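Local coordinates for protein endo-alpha-mannosidase (Bacteroides thetaiotaomicron, PDB 4ACY) that acts as a family 99 endo-alpha-mannosidase, a glycoside hydrolase that probably cuts internal alpha-mannosidic linkages in N-glycans, at residues L189-D194 / G244-F249; L276-V281 / A319-I324. One frame throughout, in Å; residues are numbered along the deposited sequence.

Overall arrangement
Two ways of holding a beta/alpha barrel together appear side by side in this enzyme. Interaction 2 joins neighbouring strands, 276-281 and 322-324, through parallel backbone bonds, paired serines and a bridging water. Interaction 1 links strands 189-192 and 244-246, which have strand 223-227 between them in the sheet, so side chains alone span the distance, and nearly all of them are aromatic. Both contacts are largely buried, although interaction 1 becomes partly exposed where its segments run on past the strands. They meet because strands 244-246 and 276-281 are adjacent: Phe245 probably exchanges backbone hydrogen bonds with Leu276 and Ile278, and Tyr248 N makes a weak hydrogen bond to Ser280 OG.

Interaction 1 (L189-D194 / G244-F249); sequences LFFIYD and GFYTYF
The phenol oxygen of Tyr246 lies against the backbone of Tyr193, its OH 3.0 Å from Tyr193 CA, while its hydrogen bond goes to NE2 of His152 on strand 148-153. Strands 189-192 and 244-246 are not neighbours in the TIM barrel, so the Tyr246 side chain reaches past strand 223-227, packing on Ile225 and Leu227. With CG between the backbone N and carbonyl carbon (chi1 75°), the ring extends toward strand 189-192. Phe191 meets this ring in a T-shaped stack, planes at 64°: its CD1 stands over the centre of the Tyr246 face, 3.5 Å from Tyr246 CG, and its CB adds a CH-pi contact. Beyond the strand ends Tyr193 makes a second edge-to-face pair, here perpendicular, with CE1 3.9 Å from CD2 of Tyr248. The tip of Tyr193 reaches the ring of Phe249, OH to CE1 3.9 Å. A formate near Tyr193, probably from the crystallisation liquor, lies at the C-terminal strand ends, where TIM barrels carry their active sites. With no hydrogen bond passing between the segments, the contact depends on interlocking rings, and the buried Tyr246 hydroxyl is satisfied by histidine.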
ATOM      1  N   LEU A 189      -2.584  -6.363  12.058  1.00 18.79           N
ATOM      2  CA  LEU A 189      -2.326  -4.961  11.777  1.00 18.53           C
ATOM      3  C   LEU A 189      -3.230  -4.514  10.633  1.00 17.29           C
ATOM      4  O   LEU A 189      -3.321  -5.214   9.629  1.00 17.24           O
ATOM      5  CB  LEU A 189      -0.849  -4.763  11.426  1.00 19.67           C
ATOM      6  CG  LEU A 189      -0.432  -3.287  11.427  1.00 20.12           C
ATOM      7  CD1 LEU A 189       0.925  -3.081  12.061  1.00 21.83           C
ATOM      8  CD2 LEU A 189      -0.465  -2.782  10.009  1.00 21.45           C
ATOM      9  N   PHE A 190      -3.912  -3.371  10.804  1.00 15.95           N
ATOM     10  CA  PHE A 190      -4.753  -2.793   9.756  1.00 15.53           C
ATOM     11  C   PHE A 190      -4.298  -1.360   9.478  1.00 15.31           C
ATOM     12  O   PHE A 190      -4.192  -0.543  10.417  1.00 15.05           O
ATOM     13  CB  PHE A 190      -6.215  -2.744  10.215  1.00 15.77           C
ATOM     14  CG  PHE A 190      -6.865  -4.093  10.362  1.00 15.73           C
ATOM     15  CD1 PHE A 190      -6.731  -4.821  11.547  1.00 16.11           C
ATOM     16  CD2 PHE A 190      -7.635  -4.621   9.336  1.00 16.10           C
ATOM     17  CE1 PHE A 190      -7.358  -6.079  11.690  1.00 16.48           C
ATOM     18  CE2 PHE A 190      -8.249  -5.873   9.463  1.00 16.18           C
ATOM     19  CZ  PHE A 190      -8.113  -6.603  10.647  1.00 16.15           C
ATOM     20  N   PHE A 191      -4.063  -1.051   8.197  1.00 14.67           N
ATOM     21  CA  PHE A 191      -3.865   0.332   7.755  1.00 14.32           C
ATOM     22  C   PHE A 191      -5.215   0.857   7.322  1.00 14.25           C
ATOM     23  O   PHE A 191      -6.028   0.121   6.754  1.00 14.33           O
ATOM     24  CB  PHE A 191      -2.902   0.413   6.565  1.00 14.01           C
ATOM     25  CG  PHE A 191      -1.481   0.032   6.893  1.00 14.35           C
ATOM     26  CD1 PHE A 191      -0.589   0.977   7.345  1.00 14.00           C
ATOM     27  CD2 PHE A 191      -1.044  -1.286   6.733  1.00 14.50           C
ATOM     28  CE1 PHE A 191       0.755   0.644   7.638  1.00 14.38           C
ATOM     29  CE2 PHE A 191       0.279  -1.643   7.025  1.00 14.68           C
ATOM     30  CZ  PHE A 191       1.178  -0.686   7.497  1.00 14.83           C
ATOM     31  N   ILE A 192      -5.475   2.126   7.616  1.00 14.27           N
ATOM     32  CA  ILE A 192      -6.751   2.723   7.249  1.00 14.69           C
ATOM     33  C   ILE A 192      -6.492   3.972   6.411  1.00 14.76           C
ATOM     34  O   ILE A 192      -6.101   5.022   6.925  1.00 14.43           O
ATOM     35  CB  ILE A 192      -7.638   3.056   8.468  1.00 15.26           C
ATOM     36  CG1 ILE A 192      -7.824   1.838   9.382  1.00 15.68           C
ATOM     37  CG2 ILE A 192      -9.001   3.566   7.978  1.00 14.70           C
ATOM     38  CD1 ILE A 192      -8.545   2.166  10.723  1.00 15.84           C
ATOM     39  N   TYR A 193      -6.701   3.839   5.108  1.00 14.77           N
ATOM     40  CA  TYR A 193      -6.409   4.915   4.163  1.00 15.09           C
ATOM     41  C   TYR A 193      -7.395   6.078   4.317  1.00 15.24           C
ATOM     42  O   TYR A 193      -8.604   5.864   4.493  1.00 15.39           O
ATOM     43  CB  TYR A 193      -6.392   4.354   2.738  1.00 15.41           C
ATOM     44  CG  TYR A 193      -6.098   5.388   1.668  1.00 15.79           C
ATOM     45  CD1 TYR A 193      -4.793   5.644   1.256  1.00 16.34           C
ATOM     46  CD2 TYR A 193      -7.130   6.070   1.038  1.00 16.49           C
ATOM     47  CE1 TYR A 193      -4.523   6.602   0.242  1.00 16.57           C
ATOM     48  CE2 TYR A 193      -6.875   7.011   0.042  1.00 16.68           C
ATOM     49  CZ  TYR A 193      -5.575   7.269  -0.351  1.00 17.05           C
ATOM     50  OH  TYR A 193      -5.328   8.210  -1.352  1.00 17.34           O
ATOM     51  N   ASP A 194      -6.858   7.302   4.290  1.00 15.58           N
ATOM     52  CA  ASP A 194      -7.663   8.520   4.443  1.00 16.24           C
ATOM     53  C   ASP A 194      -8.553   8.416   5.694  1.00 16.25           C
ATOM     54  O   ASP A 194      -9.703   8.853   5.703  1.00 16.42           O
ATOM     55  CB  ASP A 194      -8.515   8.784   3.179  1.00 16.65           C
ATOM     56  CG  ASP A 194      -7.742   9.523   2.077  1.00 17.42           C
ATOM     57  OD1 ASP A 194      -6.528   9.770   2.235  1.00 17.89           O
ATOM     58  OD2 ASP A 194      -8.356   9.840   1.035  1.00 17.63           O
ATOM     59  N   GLY A 244      -1.296   3.627  15.917  1.00 19.14           N
ATOM     60  CA  GLY A 244      -0.191   4.225  15.207  1.00 17.43           C
ATOM     61  C   GLY A 244      -0.618   4.962  13.961  1.00 17.25           C
ATOM     62  O   GLY A 244      -1.811   5.196  13.732  1.00 16.94           O
ATOM     63  N   PHE A 245       0.378   5.317  13.159  1.00 16.99           N
ATOM     64  CA  PHE A 245       0.130   6.133  11.962  1.00 16.60           C
ATOM     65  C   PHE A 245       1.103   5.828  10.837  1.00 15.96           C
ATOM     66  O   PHE A 245       2.246   5.445  11.077  1.00 16.48           O
ATOM     67  CB  PHE A 245       0.179   7.636  12.298  1.00 17.04           C
ATOM     68  CG  PHE A 245       1.434   8.073  12.985  1.00 17.56           C
ATOM     69  CD1 PHE A 245       1.568   7.936  14.367  1.00 18.08           C
ATOM     70  CD2 PHE A 245       2.474   8.669  12.267  1.00 17.94           C
ATOM     71  CE1 PHE A 245       2.743   8.356  15.018  1.00 18.05           C
ATOM     72  CE2 PHE A 245       3.641   9.100  12.913  1.00 18.01           C
ATOM     73  CZ  PHE A 245       3.771   8.942  14.289  1.00 17.79           C
ATOM     74  N   TYR A 246       0.633   6.011   9.600  1.00 15.05           N
ATOM     75  CA  TYR A 246       1.478   5.836   8.413  1.00 14.48           C
ATOM     76  C   TYR A 246       1.267   6.996   7.472  1.00 14.21           C
ATOM     77  O   TYR A 246       0.357   7.811   7.693  1.00 14.13           O
ATOM     78  CB  TYR A 246       1.219   4.488   7.707  1.00 13.98           C
ATOM     79  CG  TYR A 246      -0.066   4.362   6.894  1.00 13.88           C
ATOM     80  CD1 TYR A 246      -1.329   4.548   7.480  1.00 13.71           C
ATOM     81  CD2 TYR A 246      -0.015   4.009   5.539  1.00 13.70           C
ATOM     82  CE1 TYR A 246      -2.514   4.413   6.714  1.00 13.57           C
ATOM     83  CE2 TYR A 246      -1.179   3.840   4.774  1.00 13.35           C
ATOM     84  CZ  TYR A 246      -2.429   4.058   5.366  1.00 13.55           C
ATOM     85  OH  TYR A 246      -3.595   3.902   4.646  1.00 13.33           O
ATOM     86  N   THR A 247       2.102   7.076   6.443  1.00 14.49           N
ATOM     87  CA  THR A 247       2.183   8.296   5.626  1.00 14.57           C
ATOM     88  C   THR A 247       1.706   8.103   4.195  1.00 14.73           C
ATOM     89  O   THR A 247       1.312   9.073   3.529  1.00 14.91           O
ATOM     90  CB  THR A 247       3.594   8.893   5.629  1.00 15.11           C
ATOM     91  OG1 THR A 247       4.517   7.969   5.046  1.00 15.40           O
ATOM     92  CG2 THR A 247       4.027   9.212   7.063  1.00 15.66           C
ATOM     93  N   TYR A 248       1.759   6.846   3.746  1.00 14.04           N
ATOM     94  CA  TYR A 248       1.346   6.393   2.416  1.00 13.90           C
ATOM     95  C   TYR A 248       2.062   6.994   1.193  1.00 13.99           C
ATOM     96  O   TYR A 248       2.731   6.279   0.447  1.00 13.63           O
ATOM     97  CB  TYR A 248      -0.185   6.381   2.190  1.00 13.65           C
ATOM     98  CG  TYR A 248      -0.452   5.678   0.894  1.00 13.32           C
ATOM     99  CD1 TYR A 248      -0.343   4.291   0.814  1.00 13.38           C
ATOM    100  CD2 TYR A 248      -0.679   6.402  -0.287  1.00 13.33           C
ATOM    101  CE1 TYR A 248      -0.498   3.624  -0.401  1.00 13.69           C
ATOM    102  CE2 TYR A 248      -0.838   5.732  -1.525  1.00 13.69           C
ATOM    103  CZ  TYR A 248      -0.749   4.348  -1.560  1.00 13.61           C
ATOM    104  OH  TYR A 248      -0.911   3.662  -2.754  1.00 14.18           O
ATOM    105  N   PHE A 249       1.872   8.294   0.965  1.00 14.32           N
ATOM    106  CA  PHE A 249       2.217   8.891  -0.332  1.00 14.58           C
ATOM    107  C   PHE A 249       3.690   8.745  -0.687  1.00 14.54           C
ATOM    108  O   PHE A 249       4.550   9.092   0.100  1.00 14.74           O
ATOM    109  CB  PHE A 249       1.763  10.351  -0.367  1.00 14.76           C
ATOM    110  CG  PHE A 249       0.306  10.498  -0.094  1.00 15.10           C
ATOM    111  CD1 PHE A 249      -0.627  10.087  -1.051  1.00 15.25           C
ATOM    112  CD2 PHE A 249      -0.141  10.979   1.132  1.00 15.49           C
ATOM    113  CE1 PHE A 249      -1.999  10.173  -0.801  1.00 15.81           C
ATOM    114  CE2 PHE A 249      -1.513  11.076   1.398  1.00 15.80           C
ATOM    115  CZ  PHE A 249      -2.442  10.674   0.429  1.00 15.70           C
TER

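Interaction 2 (L276-V281 / A319-I324)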
ATOM      1  N   LEU A 276       2.838   3.558  17.080  1.00 22.08           N
ATOM      2  CA  LEU A 276       3.719   3.019  16.060  1.00 21.13           C
ATOM      3  C   LEU A 276       3.743   3.928  14.854  1.00 20.50           C
ATOM      4  O   LEU A 276       2.703   4.163  14.237  1.00 21.18           O
ATOM      5  CB  LEU A 276       3.253   1.637  15.612  1.00 22.33           C
ATOM      6  CG  LEU A 276       3.395   0.468  16.587  1.00 22.91           C
ATOM      7  CD1 LEU A 276       2.825  -0.758  15.904  1.00 23.43           C
ATOM      8  CD2 LEU A 276       4.861   0.239  16.947  1.00 22.74           C
ATOM      9  N   PHE A 277       4.924   4.438  14.532  1.00 18.82           N
ATOM     10  CA  PHE A 277       5.137   5.201  13.300  1.00 18.17           C
ATOM     11  C   PHE A 277       5.570   4.250  12.193  1.00 17.66           C
ATOM     12  O   PHE A 277       6.579   3.535  12.326  1.00 17.82           O
ATOM     13  CB  PHE A 277       6.206   6.270  13.546  1.00 18.07           C
ATOM     14  CG  PHE A 277       6.712   6.966  12.304  1.00 17.98           C
ATOM     15  CD1 PHE A 277       5.847   7.366  11.271  1.00 17.81           C
ATOM     16  CD2 PHE A 277       8.070   7.257  12.188  1.00 17.96           C
ATOM     17  CE1 PHE A 277       6.351   8.034  10.156  1.00 17.89           C
ATOM     18  CE2 PHE A 277       8.574   7.923  11.092  1.00 17.93           C
ATOM     19  CZ  PHE A 277       7.712   8.320  10.071  1.00 17.84           C
ATOM     20  N   ILE A 278       4.817   4.250  11.092  1.00 16.97           N
ATOM     21  CA  ILE A 278       5.175   3.405   9.951  1.00 16.52           C
ATOM     22  C   ILE A 278       5.333   4.288   8.710  1.00 16.46           C
ATOM     23  O   ILE A 278       4.357   4.545   8.013  1.00 17.04           O
ATOM     24  CB  ILE A 278       4.120   2.270   9.705  1.00 16.10           C
ATOM     25  CG1 ILE A 278       3.813   1.530  11.026  1.00 16.16           C
ATOM     26  CG2 ILE A 278       4.608   1.331   8.582  1.00 16.45           C
ATOM     27  CD1 ILE A 278       2.903   0.331  10.841  1.00 16.14           C
ATOM     28  N   PRO A 279       6.559   4.783   8.442  1.00 16.14           N
ATOM     29  CA  PRO A 279       6.747   5.612   7.250  1.00 15.67           C
ATOM     30  C   PRO A 279       6.469   4.783   6.003  1.00 15.64           C
ATOM     31  O   PRO A 279       6.620   3.550   6.029  1.00 15.57           O
ATOM     32  CB  PRO A 279       8.228   5.989   7.299  1.00 16.00           C
ATOM     33  CG  PRO A 279       8.872   4.922   8.174  1.00 15.78           C
ATOM     34  CD  PRO A 279       7.814   4.570   9.184  1.00 15.92           C
ATOM     35  N   SER A 280       6.050   5.458   4.935  1.00 15.18           N
ATOM     36  CA  SER A 280       5.882   4.812   3.645  1.00 15.36           C
ATOM     37  C   SER A 280       6.914   5.318   2.651  1.00 15.20           C
ATOM     38  O   SER A 280       7.070   6.529   2.462  1.00 14.78           O
ATOM     39  CB  SER A 280       4.466   5.021   3.097  1.00 15.31           C
ATOM     40  OG  SER A 280       3.485   4.577   4.027  1.00 15.41           O
ATOM     41  N   VAL A 281       7.634   4.367   2.060  1.00 14.81           N
ATOM     42  CA  VAL A 281       8.700   4.646   1.093  1.00 14.94           C
ATOM     43  C   VAL A 281       8.318   4.155  -0.284  1.00 14.34           C
ATOM     44  O   VAL A 281       7.754   3.064  -0.427  1.00 13.66           O
ATOM     45  CB  VAL A 281      10.023   3.939   1.529  1.00 15.38           C
ATOM     46  CG1 VAL A 281      11.141   4.136   0.497  1.00 17.00           C
ATOM     47  CG2 VAL A 281      10.444   4.451   2.909  1.00 15.77           C
ATOM     48  N   ALA A 319      12.175   4.261  12.960  1.00 21.05           N
ATOM     49  CA  ALA A 319      10.908   3.522  12.903  1.00 20.97           C
ATOM     50  C   ALA A 319      11.171   2.025  12.974  1.00 20.83           C
ATOM     51  O   ALA A 319      12.206   1.547  12.491  1.00 21.40           O
ATOM     52  CB  ALA A 319      10.153   3.854  11.632  1.00 20.63           C
ATOM     53  N   SER A 320      10.241   1.305  13.590  1.00 20.74           N
ATOM     54  CA  SER A 320      10.342  -0.156  13.774  1.00 20.62           C
ATOM     55  C   SER A 320       9.735  -0.944  12.613  1.00 19.40           C
ATOM     56  O   SER A 320       9.982  -2.150  12.473  1.00 18.83           O
ATOM     57  CB  SER A 320       9.654  -0.579  15.082  1.00 22.20           C
ATOM     58  OG  SER A 320      10.315  -0.034  16.216  1.00 24.06           O
ATOM     59  N   TYR A 321       8.907  -0.271  11.814  1.00 18.18           N
ATOM     60  CA  TYR A 321       8.232  -0.902  10.673  1.00 17.21           C
ATOM     61  C   TYR A 321       8.360   0.048   9.518  1.00 16.47           C
ATOM     62  O   TYR A 321       8.310   1.259   9.717  1.00 16.57           O
ATOM     63  CB  TYR A 321       6.729  -1.074  10.944  1.00 17.47           C
ATOM     64  CG  TYR A 321       6.388  -2.042  12.043  1.00 17.93           C
ATOM     65  CD1 TYR A 321       6.444  -1.648  13.378  1.00 18.23           C
ATOM     66  CD2 TYR A 321       5.984  -3.342  11.746  1.00 17.89           C
ATOM     67  CE1 TYR A 321       6.127  -2.529  14.400  1.00 18.65           C
ATOM     68  CE2 TYR A 321       5.669  -4.243  12.764  1.00 18.26           C
ATOM     69  CZ  TYR A 321       5.740  -3.820  14.079  1.00 18.70           C
ATOM     70  OH  TYR A 321       5.435  -4.700  15.080  1.00 19.24           O
ATOM     71  N   ILE A 322       8.523  -0.491   8.320  1.00 15.81           N
ATOM     72  CA  ILE A 322       8.555   0.333   7.110  1.00 15.51           C
ATOM     73  C   ILE A 322       7.554  -0.224   6.128  1.00 15.15           C
ATOM     74  O   ILE A 322       7.464  -1.440   5.943  1.00 15.05           O
ATOM     75  CB  ILE A 322       9.993   0.429   6.518  1.00 15.68           C
ATOM     76  CG1 ILE A 322      10.889   1.229   7.476  1.00 15.76           C
ATOM     77  CG2 ILE A 322       9.979   1.086   5.098  1.00 15.90           C
ATOM     78  CD1 ILE A 322      12.357   1.299   7.032  1.00 15.90           C
ATOM     79  N   SER A 323       6.783   0.667   5.507  1.00 14.59           N
ATOM     80  CA  SER A 323       5.866   0.263   4.467  1.00 14.15           C
ATOM     81  C   SER A 323       6.353   0.773   3.122  1.00 13.91           C
ATOM     82  O   SER A 323       7.018   1.812   3.028  1.00 13.96           O
ATOM     83  CB  SER A 323       4.426   0.722   4.764  1.00 13.71           C
ATOM     84  OG  SER A 323       4.344   2.142   4.926  1.00 13.77           O
ATOM     85  N   ILE A 324       6.032   0.014   2.083  1.00 14.08           N
ATOM     86  CA  ILE A 324       6.475   0.321   0.736  1.00 14.09           C
ATOM     87  C   ILE A 324       5.274   0.653  -0.153  1.00 13.84           C
ATOM     88  O   ILE A 324       4.391  -0.180  -0.392  1.00 14.25           O
ATOM     89  CB  ILE A 324       7.305  -0.840   0.127  1.00 13.99           C
ATOM     90  CG1 ILE A 324       8.576  -1.066   0.969  1.00 14.34           C
ATOM     91  CG2 ILE A 324       7.681  -0.522  -1.330  1.00 13.74           C
ATOM     92  CD1 ILE A 324       9.362  -2.286   0.545  1.00 14.64           C
TER
HETATM   93  O   HOH W   1       7.654   2.006  14.370  1.00 21.79           O
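Ser280 pairs with Ser323 and Val281 with Ile324 in parallel register, the last two strands of the TIM barrel being joined by a crossover through helix 305-316. Pro279 O accepts Ser323 N at 2.9 Å, nearly along the C=O axis, and Ser323 O receives Val281 N at 2.8 Å. The Ser323 side chain doubles the first bond: with chi1 at 58°, OG sits between backbone N and carbonyl carbon and donates to Pro279 O from above the carbonyl plane. The same OG accepts Ser280 OG at 2.7 Å, so the two hydroxyls and Pro279 O form a short hydrogen-bonded chain on the side of the sheet that Phe45 of strand 42-46 covers. An alanine in place of Ser323 removes both hydroxyl bonds, so Ser280 OG, left without this acceptor, would probably turn more freely. Toward the strand starts the pairing lapses: Pro279 has no N-H to offer and sets CD 3.4 Å from Tyr321 O, a buried oxygen that lacks a partner. Pro279 CD also presses tightly on Ala319 CB, at 3.5 Å. Leu276 meets Tyr321 CE1 with both methyl groups. Where the backbones diverge, one water donates to Phe277 O and accepts from Ser320 N, 2.8 Å from each.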